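Local structure of methyltransferase 1 (Methanosarcina barkeri, 2I2X) at residues A[18-22]-A[34-39]; A[72-78]-A[330-335]; A[151-155]-A[209-213]; A[170-174]-A[450-454]; A[397-401]-A[428-432]. The protein transfers the methyl group of methanol to the cob(I)amide carried by its corrinoid partner protein, a zinc-dependent step of methanogenesis from methanol. One frame throughout, in Å; residues are numbered along the deposited sequence.

How the contacts relate
From the N terminus, contact 1 closes a short loop around the hairpin of strands 25-28 and 32-33, just ahead of the first barrel strand, 40-43. Contact 2 then closes a loop that takes in most of the barrel, joining helix 55-76 to helix 325-345. Nested inside it, contact 3 ties the end of helix 143-155 to the end of helix 181-210. Contact 4 opens within both of those loops, on helix 169-176, and shuts near the C terminus after helix 436-450, crossing contacts 2 and 3. Contact 5, between helices 389-409 and 416-430, nests inside contact 4, its centre about 22 Å away.

Contact 1 of 5, residues A[18-22]-A[34-39]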
# COMPACT_ATOMS: atom_id res chain seq x y z
N THR A 18 0.43 -12.60 -24.71
CA THR A 18 -0.50 -12.59 -23.63
C THR A 18 0.28 -12.60 -22.31
O THR A 18 1.52 -12.76 -22.30
CB THR A 18 -1.52 -13.76 -23.74
OG1 THR A 18 -2.70 -13.42 -23.02
CG2 THR A 18 -0.97 -15.08 -23.19
N PHE A 19 -0.45 -12.43 -21.20
CA PHE A 19 0.18 -12.48 -19.89
C PHE A 19 0.31 -13.92 -19.34
O PHE A 19 -0.46 -14.80 -19.73
CB PHE A 19 -0.52 -11.53 -18.92
CG PHE A 19 -2.03 -11.70 -18.85
CD1 PHE A 19 -2.88 -10.65 -19.19
CD2 PHE A 19 -2.60 -12.87 -18.36
CE1 PHE A 19 -4.28 -10.78 -19.08
CE2 PHE A 19 -3.97 -13.02 -18.26
CZ PHE A 19 -4.83 -11.96 -18.61
N GLY A 20 1.31 -14.16 -18.49
CA GLY A 20 1.53 -15.48 -17.89
C GLY A 20 2.00 -16.58 -18.83
O GLY A 20 2.28 -17.74 -18.41
N VAL A 21 2.07 -16.25 -20.11
CA VAL A 21 2.74 -17.18 -21.01
C VAL A 21 3.82 -16.55 -21.86
O VAL A 21 3.70 -15.46 -22.42
CB VAL A 21 1.74 -18.18 -21.80
CG1 VAL A 21 0.29 -17.90 -21.53
CG2 VAL A 21 2.06 -18.28 -23.29
N SER A 22 4.92 -17.26 -21.93
CA SER A 22 5.91 -16.89 -22.91
C SER A 22 6.33 -18.12 -23.69
O SER A 22 6.16 -19.26 -23.22
CB SER A 22 7.06 -16.14 -22.26
OG SER A 22 7.43 -16.76 -21.05
N ILE A 34 7.95 -20.03 -14.83
CA ILE A 34 7.70 -18.65 -15.23
C ILE A 34 7.44 -18.57 -16.71
O ILE A 34 8.24 -19.07 -17.50
CB ILE A 34 8.88 -17.75 -14.83
CG1 ILE A 34 9.27 -18.03 -13.39
CG2 ILE A 34 8.53 -16.27 -15.05
CD1 ILE A 34 10.57 -17.44 -12.97
N GLY A 35 6.31 -17.96 -17.08
CA GLY A 35 5.84 -17.90 -18.45
C GLY A 35 5.22 -19.22 -18.87
O GLY A 35 5.06 -19.49 -20.06
N ALA A 36 4.84 -20.02 -17.88
CA ALA A 36 4.30 -21.36 -18.09
C ALA A 36 2.76 -21.50 -18.03
O ALA A 36 2.24 -22.60 -17.83
CB ALA A 36 4.95 -22.34 -17.07
N GLY A 37 2.01 -20.43 -18.22
CA GLY A 37 0.56 -20.58 -18.09
C GLY A 37 0.02 -20.01 -16.77
O GLY A 37 -1.08 -20.33 -16.40
N TYR A 38 0.81 -19.21 -16.05
CA TYR A 38 0.31 -18.47 -14.89
C TYR A 38 1.20 -17.28 -14.49
O TYR A 38 2.42 -17.41 -14.49
CB TYR A 38 0.06 -19.37 -13.67
CG TYR A 38 1.27 -20.11 -13.13
CD1 TYR A 38 1.59 -21.40 -13.58
CD2 TYR A 38 2.07 -19.54 -12.16
CE1 TYR A 38 2.70 -22.09 -13.06
CE2 TYR A 38 3.18 -20.21 -11.63
CZ TYR A 38 3.49 -21.49 -12.07
OH TYR A 38 4.57 -22.15 -11.49
N THR A 39 0.57 -16.15 -14.15
CA THR A 39 1.31 -15.00 -13.65
C THR A 39 1.73 -15.23 -12.20
O THR A 39 1.06 -15.97 -11.47
CB THR A 39 0.48 -13.71 -13.75
OG1 THR A 39 -0.75 -13.88 -13.00
CG2 THR A 39 0.16 -13.38 -15.21
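Gly20 and Ser22 hold residues 35-37 through two backbone hydrogen bonds. Gly37 N donates a hydrogen bond to Gly20 O, 2.7 Å away and somewhat bent at 148°, while Ser22 N reaches Gly35 O at 2.9 Å in a nearly straight bond, 171° at the hydrogen. Between these two bonds sit Val21 and Ala36, an antiparallel non-hydrogen-bonded pair whose side chains diverge, so the backbones carry most of the contact here. Each carbonyl also receives a CA-H...O contact: Val21 CA lies 3.4 Å from Gly35 O, and Gly35 CA lies 3.6 Å from Gly20 O.

This single-bridge pairing lies at the N-terminal end of the TIM-barrel strands. It closes the base of the small hairpin formed by strands 25-28 and 32-33, and Thr39 leads straight into barrel strand 40-43. Lys277 bonds to the carbonyls of Thr18 and Val21, holding the 18-22 side from beyond the contact.

The packing depends on glycines. Ser22 OG, set between its backbone N and carbonyl carbon (chi1 43°), comes within 3.3 Å of Gly35 CA, just where a beta carbon on Gly35 would collide with it. A beta carbon on Gly20 would be cramped against the backbone of Tyr38 and Thr39; Thr39 CG2 comes 3.6 Å from Gly20 N. That same methyl touches Phe19 CB at 4.2 Å, approaching the aromatic ring obliquely. The Phe19 ring itself packs on Met340 of helix 325-345 and on Leu352 and Met356 of helix 349-361.

Contact 2 of 5, residues A[72-78]-A[330-335]; sequences RMVQVGF and SETLAY
Val76, Phe78 and Tyr335 meet where two outer helices of the TIM barrel, 55-76 and 325-345, pack across each other. The axes of their segments come within 10.4 Å and cross at -52°. Gly77, with positive phi, is the first residue to leave helical geometry and turns the chain so that Phe78 faces the second helix. The methyl of Ala334 sits squarely over the centre of the Phe78 ring, 3.2 Å from CB to the centroid, and Met73 CE presses on the same methyl at 3.7 Å. Phe78 then drives its edge into the face of Tyr335, a T-shaped pair with planes at 89° and Phe78 CZ 3.7 Å from Tyr335 CD2. Val76 CG1 lies 3.5 Å from Tyr335 OH, whose hydrogen-bond partner is the Asp297 carbonyl of the second subunit. Were Tyr335 an alanine, the Phe78 edge would probably lose its facing ring and that carbonyl its donor. A buried salt bridge lies beside the aromatic group: Glu331, reaching out extended from CG, also bonds Ser296 of the second subunit, and its OE1 takes Arg72 NE at 3.0 Å, 25° out of the guanidinium plane.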
# COMPACT_ATOMS: atom_id res chain seq x y z
N ARG A 72 1.75 -14.74 4.93
CA ARG A 72 0.58 -14.18 4.30
C ARG A 72 0.09 -15.00 3.12
O ARG A 72 -1.11 -15.21 2.97
CB ARG A 72 0.81 -12.74 3.84
CG ARG A 72 -0.53 -12.13 3.41
CD ARG A 72 -1.45 -11.87 4.66
NE ARG A 72 -1.92 -10.53 4.48
CZ ARG A 72 -1.81 -9.53 5.32
NH1 ARG A 72 -1.34 -9.70 6.53
NH2 ARG A 72 -2.23 -8.35 4.94
N MET A 73 1.01 -15.43 2.27
CA MET A 73 0.64 -16.15 1.06
C MET A 73 -0.16 -17.39 1.42
O MET A 73 -1.16 -17.68 0.77
CB MET A 73 1.87 -16.51 0.22
CG MET A 73 2.61 -15.33 -0.43
SD MET A 73 1.53 -14.17 -1.31
CE MET A 73 1.60 -14.96 -2.84
N VAL A 74 0.25 -18.12 2.46
CA VAL A 74 -0.42 -19.37 2.77
C VAL A 74 -1.74 -19.10 3.50
O VAL A 74 -2.69 -19.86 3.37
CB VAL A 74 0.51 -20.42 3.52
CG1 VAL A 74 1.80 -20.74 2.68
CG2 VAL A 74 0.89 -19.95 4.90
N GLN A 75 -1.81 -17.99 4.23
CA GLN A 75 -3.03 -17.60 4.92
C GLN A 75 -4.13 -17.20 3.95
O GLN A 75 -5.30 -17.29 4.28
CB GLN A 75 -2.78 -16.47 5.92
CG GLN A 75 -2.01 -16.89 7.17
CD GLN A 75 -2.82 -17.72 8.18
OE1 GLN A 75 -3.95 -18.14 7.93
NE2 GLN A 75 -2.22 -17.96 9.34
N VAL A 76 -3.78 -16.77 2.74
CA VAL A 76 -4.81 -16.29 1.83
C VAL A 76 -5.01 -17.29 0.68
O VAL A 76 -5.88 -17.11 -0.19
CB VAL A 76 -4.56 -14.82 1.37
CG1 VAL A 76 -5.72 -14.29 0.51
CG2 VAL A 76 -4.35 -13.92 2.57
N GLY A 77 -4.22 -18.35 0.70
CA GLY A 77 -4.38 -19.44 -0.27
C GLY A 77 -3.65 -19.25 -1.59
O GLY A 77 -3.94 -19.93 -2.57
N PHE A 78 -2.70 -18.34 -1.63
CA PHE A 78 -1.99 -18.08 -2.90
C PHE A 78 -1.03 -19.21 -3.24
O PHE A 78 -0.29 -19.67 -2.36
CB PHE A 78 -1.31 -16.71 -2.87
CG PHE A 78 -2.29 -15.57 -2.75
CD1 PHE A 78 -3.36 -15.45 -3.65
CD2 PHE A 78 -2.17 -14.61 -1.72
CE1 PHE A 78 -4.25 -14.41 -3.56
CE2 PHE A 78 -3.06 -13.55 -1.63
CZ PHE A 78 -4.10 -13.45 -2.55
N SER A 330 2.07 -7.71 -0.98
CA SER A 330 2.07 -9.05 -1.58
C SER A 330 0.67 -9.56 -1.82
O SER A 330 0.39 -10.19 -2.85
CB SER A 330 2.94 -10.08 -0.82
OG SER A 330 2.61 -10.14 0.57
N GLU A 331 -0.23 -9.30 -0.88
CA GLU A 331 -1.63 -9.71 -1.03
C GLU A 331 -2.30 -9.06 -2.27
O GLU A 331 -2.94 -9.77 -3.05
CB GLU A 331 -2.44 -9.50 0.28
CG GLU A 331 -4.00 -9.72 0.14
CD GLU A 331 -4.74 -9.98 1.45
OE1 GLU A 331 -4.11 -10.43 2.43
OE2 GLU A 331 -5.97 -9.73 1.51
N THR A 332 -2.13 -7.76 -2.46
CA THR A 332 -2.63 -7.08 -3.66
C THR A 332 -2.01 -7.67 -4.96
O THR A 332 -2.72 -8.00 -5.92
CB THR A 332 -2.41 -5.55 -3.56
OG1 THR A 332 -2.79 -5.07 -2.26
CG2 THR A 332 -3.20 -4.84 -4.59
N LEU A 333 -0.68 -7.84 -4.98
CA LEU A 333 -0.04 -8.44 -6.13
C LEU A 333 -0.61 -9.81 -6.42
O LEU A 333 -1.01 -10.11 -7.56
CB LEU A 333 1.49 -8.57 -5.93
CG LEU A 333 2.30 -7.30 -5.78
CD1 LEU A 333 3.63 -7.62 -5.28
CD2 LEU A 333 2.38 -6.50 -7.09
N ALA A 334 -0.68 -10.65 -5.39
CA ALA A 334 -1.16 -12.01 -5.61
C ALA A 334 -2.60 -12.03 -6.10
O ALA A 334 -2.99 -12.90 -6.90
CB ALA A 334 -1.00 -12.84 -4.36
N TYR A 335 -3.41 -11.08 -5.65
CA TYR A 335 -4.77 -11.03 -6.12
C TYR A 335 -4.83 -10.56 -7.57
O TYR A 335 -5.62 -11.07 -8.36
CB TYR A 335 -5.60 -10.13 -5.20
CG TYR A 335 -6.34 -10.83 -4.07
CD1 TYR A 335 -7.25 -11.86 -4.34
CD2 TYR A 335 -6.16 -10.44 -2.75
CE1 TYR A 335 -7.95 -12.50 -3.33
CE2 TYR A 335 -6.85 -11.08 -1.72
CZ TYR A 335 -7.74 -12.12 -2.01
OH TYR A 335 -8.46 -12.73 -0.99

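Contact 3 of 5, residues A[151-155]-A[209-213]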
# COMPACT_ATOMS: atom_id res chain seq x y z
N GLU A 151 28.14 -14.59 -7.84
CA GLU A 151 28.32 -16.02 -7.65
C GLU A 151 28.12 -16.52 -6.21
O GLU A 151 27.66 -17.64 -6.00
CB GLU A 151 29.57 -16.53 -8.34
CG GLU A 151 30.68 -16.99 -7.50
CD GLU A 151 31.84 -17.49 -8.38
OE1 GLU A 151 31.81 -18.68 -8.80
OE2 GLU A 151 32.76 -16.68 -8.65
N GLN A 152 28.42 -15.66 -5.24
CA GLN A 152 28.23 -16.01 -3.85
C GLN A 152 26.75 -16.14 -3.52
O GLN A 152 26.35 -17.09 -2.84
CB GLN A 152 28.90 -15.01 -2.93
CG GLN A 152 30.41 -15.11 -2.92
CD GLN A 152 30.87 -16.39 -2.31
OE1 GLN A 152 30.45 -16.74 -1.19
NE2 GLN A 152 31.73 -17.13 -3.03
N CYS A 153 25.93 -15.20 -4.02
CA CYS A 153 24.48 -15.24 -3.82
C CYS A 153 23.90 -16.44 -4.54
O CYS A 153 22.95 -17.07 -4.04
CB CYS A 153 23.82 -13.99 -4.34
SG CYS A 153 24.20 -12.57 -3.32
N ALA A 154 24.48 -16.76 -5.69
CA ALA A 154 23.99 -17.87 -6.49
C ALA A 154 24.33 -19.19 -5.85
O ALA A 154 23.68 -20.19 -6.09
CB ALA A 154 24.56 -17.81 -7.87
N GLU A 155 25.36 -19.20 -5.02
CA GLU A 155 25.79 -20.43 -4.37
C GLU A 155 25.07 -20.64 -3.06
O GLU A 155 25.19 -21.70 -2.47
CB GLU A 155 27.31 -20.42 -4.16
CG GLU A 155 28.03 -21.06 -5.33
CD GLU A 155 29.55 -20.78 -5.39
OE1 GLU A 155 30.16 -20.29 -4.40
OE2 GLU A 155 30.12 -21.07 -6.45
N LYS A 209 27.40 -22.02 -14.27
CA LYS A 209 28.31 -22.74 -13.37
C LYS A 209 27.64 -23.14 -12.06
O LYS A 209 27.89 -24.22 -11.53
CB LYS A 209 29.56 -21.90 -13.09
CG LYS A 209 30.65 -22.58 -12.27
CD LYS A 209 31.57 -21.53 -11.60
CE LYS A 209 32.60 -22.17 -10.65
NZ LYS A 209 33.56 -21.14 -10.08
N THR A 210 26.76 -22.28 -11.57
CA THR A 210 26.08 -22.51 -10.29
C THR A 210 24.68 -23.12 -10.43
O THR A 210 24.02 -23.37 -9.43
CB THR A 210 25.92 -21.18 -9.54
OG1 THR A 210 25.19 -20.26 -10.38
CG2 THR A 210 27.31 -20.58 -9.19
N GLY A 211 24.22 -23.35 -11.65
CA GLY A 211 22.89 -23.94 -11.88
C GLY A 211 21.76 -22.98 -11.54
O GLY A 211 20.66 -23.43 -11.21
N THR A 212 22.01 -21.67 -11.59
CA THR A 212 20.96 -20.70 -11.34
C THR A 212 20.49 -20.00 -12.62
O THR A 212 20.81 -20.42 -13.74
CB THR A 212 21.39 -19.68 -10.30
OG1 THR A 212 22.51 -18.92 -10.80
CG2 THR A 212 21.73 -20.40 -8.97
N ILE A 213 19.70 -18.95 -12.47
CA ILE A 213 19.17 -18.32 -13.67
C ILE A 213 19.68 -16.93 -13.94
O ILE A 213 19.63 -16.07 -13.08
CB ILE A 213 17.64 -18.49 -13.79
CG1 ILE A 213 17.41 -19.83 -14.52
CG2 ILE A 213 17.01 -17.32 -14.57
CD1 ILE A 213 16.44 -20.70 -13.87
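Ala154 and Thr210 meet at the centre of this contact: the alanine CB lies 3.6 Å from Thr210 OG1 and 3.7 Å from Thr212 OG1, so one methyl is set against two threonine hydroxyls. Thr212 also brings its CG2 to 3.5 Å from Ala154 O. On the solvent side, the Thr210 CG2 methyl rests against Glu155 CG at 4.0 Å. A long salt bridge lies at the outer, solvent-facing side, with Lys209 NZ 3.3 Å from Glu151 OE1; OE1 offers its syn lone pair, on the side of the other carboxylate oxygen. The lysine reaches that far because its chain is stretched throughout, CG anti to the backbone N (chi1 -175°). Glu155 OE2, 5.0 Å from the same Lys209 NZ, would probably add to the favourable field without touching it.

The next shell fixes the threonines. Thr212 OG1 donates to Thr210 OG1 at 3.0 Å, and Thr210 OG1 is in turn bonded to the carbonyl of Ile206, one turn back. With a valine at Thr210, the Thr212 hydroxyl would probably lose its acceptor and be freer to turn. Gly211, between the two threonines, leaves helix 181-210 with positive phi in a Schellman motif, bending the chain so that both hydroxyls face Ala154.

In the barrel, helices 143-155 and 181-210 lead into the neighbouring parallel strands 160-163 and 213-216, and Leu161 of the former strand packs beneath both Ala154 and Thr212.

Contact 4 of 5, residues A[170-174]-A[450-454]; sequences EVFDY and EVKVF
Tyr174 and Val451 form the close-packed half of this contact. Val451 CG2 lies over one face of the tyrosine ring, displaced toward its rim, 3.7 Å from Tyr174 CD1. A second CH-pi contact runs the other way: Val171 CG2 covers a face of the Phe454 ring, 3.8 Å from Phe454 CD1. The ring of Tyr174 extends from the helix with CG anti to its own N (chi1 174°), carrying its hydroxyl to Glu450. The modelled Tyr174 OH to Glu450 OE1 distance of 2.4 Å is very short and its exact value doubtful; Glu450 OE2 pairs with Lys446.

The other side is looser and wetter. Val453 CG2 only grazes Glu170 CB at 4.1 Å. The Glu170 carboxylate doubles back so that OE1 accepts Val171 N at 2.8 Å. Its OE2, at the Phe454 ring edge, is bonded both by the hydroxyl of Tyr459 and by a water at 2.7 Å; the water also bonds weakly to Val453 O.

Residues 451-454 make a type I turn after helix 436-450, laying Phe454 against Leu191 of helix 181-210 and Tyr447 of helix 436-450. On the facing helix, 169-176, Asp173 belongs to the corrinoid pocket.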
# COMPACT_ATOMS: atom_id res chain seq x y z
N GLU A 170 26.31 8.41 -16.94
CA GLU A 170 26.92 9.74 -16.82
C GLU A 170 26.57 10.65 -18.01
O GLU A 170 26.28 11.83 -17.82
CB GLU A 170 28.45 9.63 -16.59
CG GLU A 170 29.36 9.33 -17.83
CD GLU A 170 29.11 7.96 -18.51
OE1 GLU A 170 28.00 7.73 -19.05
OE2 GLU A 170 30.04 7.13 -18.55
N VAL A 171 26.58 10.11 -19.22
CA VAL A 171 26.22 10.91 -20.38
C VAL A 171 24.71 11.12 -20.48
O VAL A 171 24.27 12.19 -20.91
CB VAL A 171 26.81 10.35 -21.70
CG1 VAL A 171 26.41 11.23 -22.88
CG2 VAL A 171 28.32 10.27 -21.60
N PHE A 172 23.94 10.11 -20.08
CA PHE A 172 22.48 10.24 -19.98
C PHE A 172 22.06 11.39 -19.05
O PHE A 172 21.20 12.21 -19.41
CB PHE A 172 21.78 8.94 -19.54
CG PHE A 172 20.35 9.15 -19.10
CD1 PHE A 172 19.32 9.10 -20.03
CD2 PHE A 172 20.06 9.50 -17.78
CE1 PHE A 172 18.03 9.35 -19.67
CE2 PHE A 172 18.75 9.77 -17.40
CZ PHE A 172 17.73 9.69 -18.35
N ASP A 173 22.65 11.44 -17.86
CA ASP A 173 22.28 12.45 -16.86
C ASP A 173 22.49 13.87 -17.36
O ASP A 173 21.68 14.76 -17.07
CB ASP A 173 23.08 12.26 -15.58
CG ASP A 173 22.56 11.12 -14.73
OD1 ASP A 173 21.38 10.70 -14.86
OD2 ASP A 173 23.37 10.64 -13.90
N TYR A 174 23.61 14.06 -18.07
CA TYR A 174 23.90 15.29 -18.79
C TYR A 174 22.89 15.54 -19.91
O TYR A 174 22.26 16.60 -19.94
CB TYR A 174 25.36 15.29 -19.31
CG TYR A 174 25.72 16.46 -20.20
CD1 TYR A 174 25.64 16.35 -21.59
CD2 TYR A 174 26.11 17.70 -19.64
CE1 TYR A 174 25.96 17.42 -22.42
CE2 TYR A 174 26.44 18.80 -20.47
CZ TYR A 174 26.36 18.64 -21.86
OH TYR A 174 26.68 19.68 -22.73
N GLU A 450 32.26 17.92 -23.46
CA GLU A 450 31.12 18.45 -22.69
C GLU A 450 30.89 17.86 -21.30
O GLU A 450 30.30 18.52 -20.46
CB GLU A 450 29.83 18.41 -23.50
CG GLU A 450 29.92 19.23 -24.78
CD GLU A 450 28.58 19.43 -25.46
OE1 GLU A 450 27.52 19.07 -24.87
OE2 GLU A 450 28.60 19.95 -26.59
N VAL A 451 31.35 16.64 -21.06
CA VAL A 451 31.03 15.95 -19.82
C VAL A 451 32.29 15.48 -19.13
O VAL A 451 32.80 14.42 -19.45
CB VAL A 451 30.17 14.71 -20.09
CG1 VAL A 451 29.68 14.07 -18.77
CG2 VAL A 451 29.02 15.04 -21.02
N LYS A 452 32.78 16.24 -18.16
CA LYS A 452 34.11 15.94 -17.60
C LYS A 452 34.24 14.60 -16.89
O LYS A 452 35.33 14.04 -16.86
CB LYS A 452 34.64 17.09 -16.72
CG LYS A 452 35.16 18.29 -17.56
CD LYS A 452 36.42 17.90 -18.38
CE LYS A 452 36.88 19.00 -19.35
NZ LYS A 452 36.47 18.68 -20.74
N VAL A 453 33.14 14.09 -16.33
CA VAL A 453 33.14 12.81 -15.62
C VAL A 453 33.15 11.60 -16.57
O VAL A 453 33.31 10.47 -16.09
CB VAL A 453 31.96 12.65 -14.59
CG1 VAL A 453 32.12 13.60 -13.37
CG2 VAL A 453 30.60 12.84 -15.25
N PHE A 454 32.98 11.83 -17.88
CA PHE A 454 32.93 10.77 -18.90
C PHE A 454 34.31 10.16 -19.11
O PHE A 454 35.25 10.85 -19.48
CB PHE A 454 32.33 11.33 -20.21
CG PHE A 454 32.33 10.36 -21.41
CD1 PHE A 454 31.92 9.04 -21.28
CD2 PHE A 454 32.71 10.80 -22.67
CE1 PHE A 454 31.92 8.18 -22.37
CE2 PHE A 454 32.71 9.94 -23.77
CZ PHE A 454 32.31 8.62 -23.62
O HOH W 1 32.46 7.38 -17.44

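Contact 5 of 5, residues A[397-401]-A[428-432]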
# COMPACT_ATOMS: atom_id res chain seq x y z
N ALA A 397 13.88 4.58 -31.90
CA ALA A 397 13.61 5.97 -31.58
C ALA A 397 12.75 6.64 -32.64
O ALA A 397 11.82 7.38 -32.32
CB ALA A 397 14.95 6.72 -31.41
N ILE A 398 13.04 6.37 -33.92
CA ILE A 398 12.30 7.00 -35.03
C ILE A 398 10.93 6.36 -35.19
O ILE A 398 9.95 7.05 -35.50
CB ILE A 398 13.10 6.99 -36.37
CG1 ILE A 398 14.27 8.00 -36.29
CG2 ILE A 398 12.18 7.34 -37.56
CD1 ILE A 398 15.34 7.81 -37.40
N GLU A 399 10.89 5.04 -35.02
CA GLU A 399 9.64 4.30 -35.07
C GLU A 399 8.71 4.77 -33.95
O GLU A 399 7.49 4.89 -34.13
CB GLU A 399 9.89 2.81 -34.93
CG GLU A 399 8.70 1.95 -35.31
CD GLU A 399 8.46 1.86 -36.80
OE1 GLU A 399 9.42 2.06 -37.60
OE2 GLU A 399 7.30 1.59 -37.18
N CYS A 400 9.30 5.05 -32.79
CA CYS A 400 8.56 5.57 -31.67
C CYS A 400 7.88 6.89 -32.06
O CYS A 400 6.67 7.07 -31.84
CB CYS A 400 9.48 5.75 -30.44
SG CYS A 400 8.73 6.64 -29.03
N CYS A 401 8.67 7.81 -32.61
CA CYS A 401 8.16 9.10 -33.12
C CYS A 401 7.00 8.91 -34.10
O CYS A 401 5.97 9.61 -33.99
CB CYS A 401 9.26 9.95 -33.78
SG CYS A 401 10.56 10.52 -32.64
N ALA A 428 15.93 15.80 -35.21
CA ALA A 428 17.30 15.55 -34.73
C ALA A 428 17.74 14.12 -34.95
O ALA A 428 18.89 13.88 -35.28
CB ALA A 428 17.45 15.91 -33.25
N LEU A 429 16.83 13.16 -34.78
CA LEU A 429 17.16 11.75 -35.02
C LEU A 429 17.32 11.49 -36.51
O LEU A 429 18.13 10.64 -36.91
CB LEU A 429 16.11 10.80 -34.46
CG LEU A 429 15.95 10.72 -32.93
CD1 LEU A 429 14.51 10.29 -32.62
CD2 LEU A 429 16.97 9.77 -32.35
N GLU A 430 16.54 12.20 -37.32
CA GLU A 430 16.55 11.96 -38.74
C GLU A 430 17.78 12.59 -39.41
O GLU A 430 18.16 12.18 -40.50
CB GLU A 430 15.22 12.36 -39.39
CG GLU A 430 14.09 11.41 -39.01
CD GLU A 430 12.78 11.63 -39.75
OE1 GLU A 430 12.17 10.63 -40.17
OE2 GLU A 430 12.34 12.78 -39.88
N ALA A 431 18.42 13.55 -38.74
CA ALA A 431 19.61 14.22 -39.30
C ALA A 431 20.88 13.43 -39.05
O ALA A 431 21.91 13.75 -39.62
CB ALA A 431 19.75 15.66 -38.74
N LEU A 432 20.81 12.40 -38.20
CA LEU A 432 21.98 11.60 -37.86
C LEU A 432 22.40 10.71 -39.02
O LEU A 432 21.58 10.38 -39.87
CB LEU A 432 21.72 10.76 -36.61
CG LEU A 432 21.52 11.56 -35.32
CD1 LEU A 432 20.93 10.68 -34.16
CD2 LEU A 432 22.80 12.33 -34.90
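The helical bond from Cys401 N to Ala397 O, 3.2 Å, spaces two small residues one turn apart, and into the groove they form goes Leu429. Both helices concerned, 389-409 and 416-430, follow each other in the chain and belong to the helix bundle that accompanies the TIM barrel; no hydrogen bond joins the two segments, and the contact is made by apolar groups.

Leu429 carries the largest share. Its forked end straddles the Ala397 methyl, with CD1 and CD2 each 3.8 Å from Ala397 CB. CD1 also comes within 4.0 Å of Cys401 SG, so a single methyl spans both small residues. With Leu429 CG beside its backbone N (chi1 -67°), the branch is sent across toward helix 389-409.

Alongside, Ile398 runs past Leu429 in the opposite sense: its CG1 touches Leu429 CB at 3.8 Å, at the root of the leucine chain and not at its fork. The isoleucine chain is extended, and its CD1 goes on over the backbone, 4.0 Å from Leu429 O.

Behind these residues the bundle continues. Ala397 meets Ile249 and Cys401 meets Ile245, both on helix 240-259, while Leu429 also reaches Ile181 at the start of helix 181-210. The outer side is exposed: Glu430, whose carboxylate makes a long, weak ion pair with Lys426, lays its aliphatic CG 4.1 Å from Ile398 CD1.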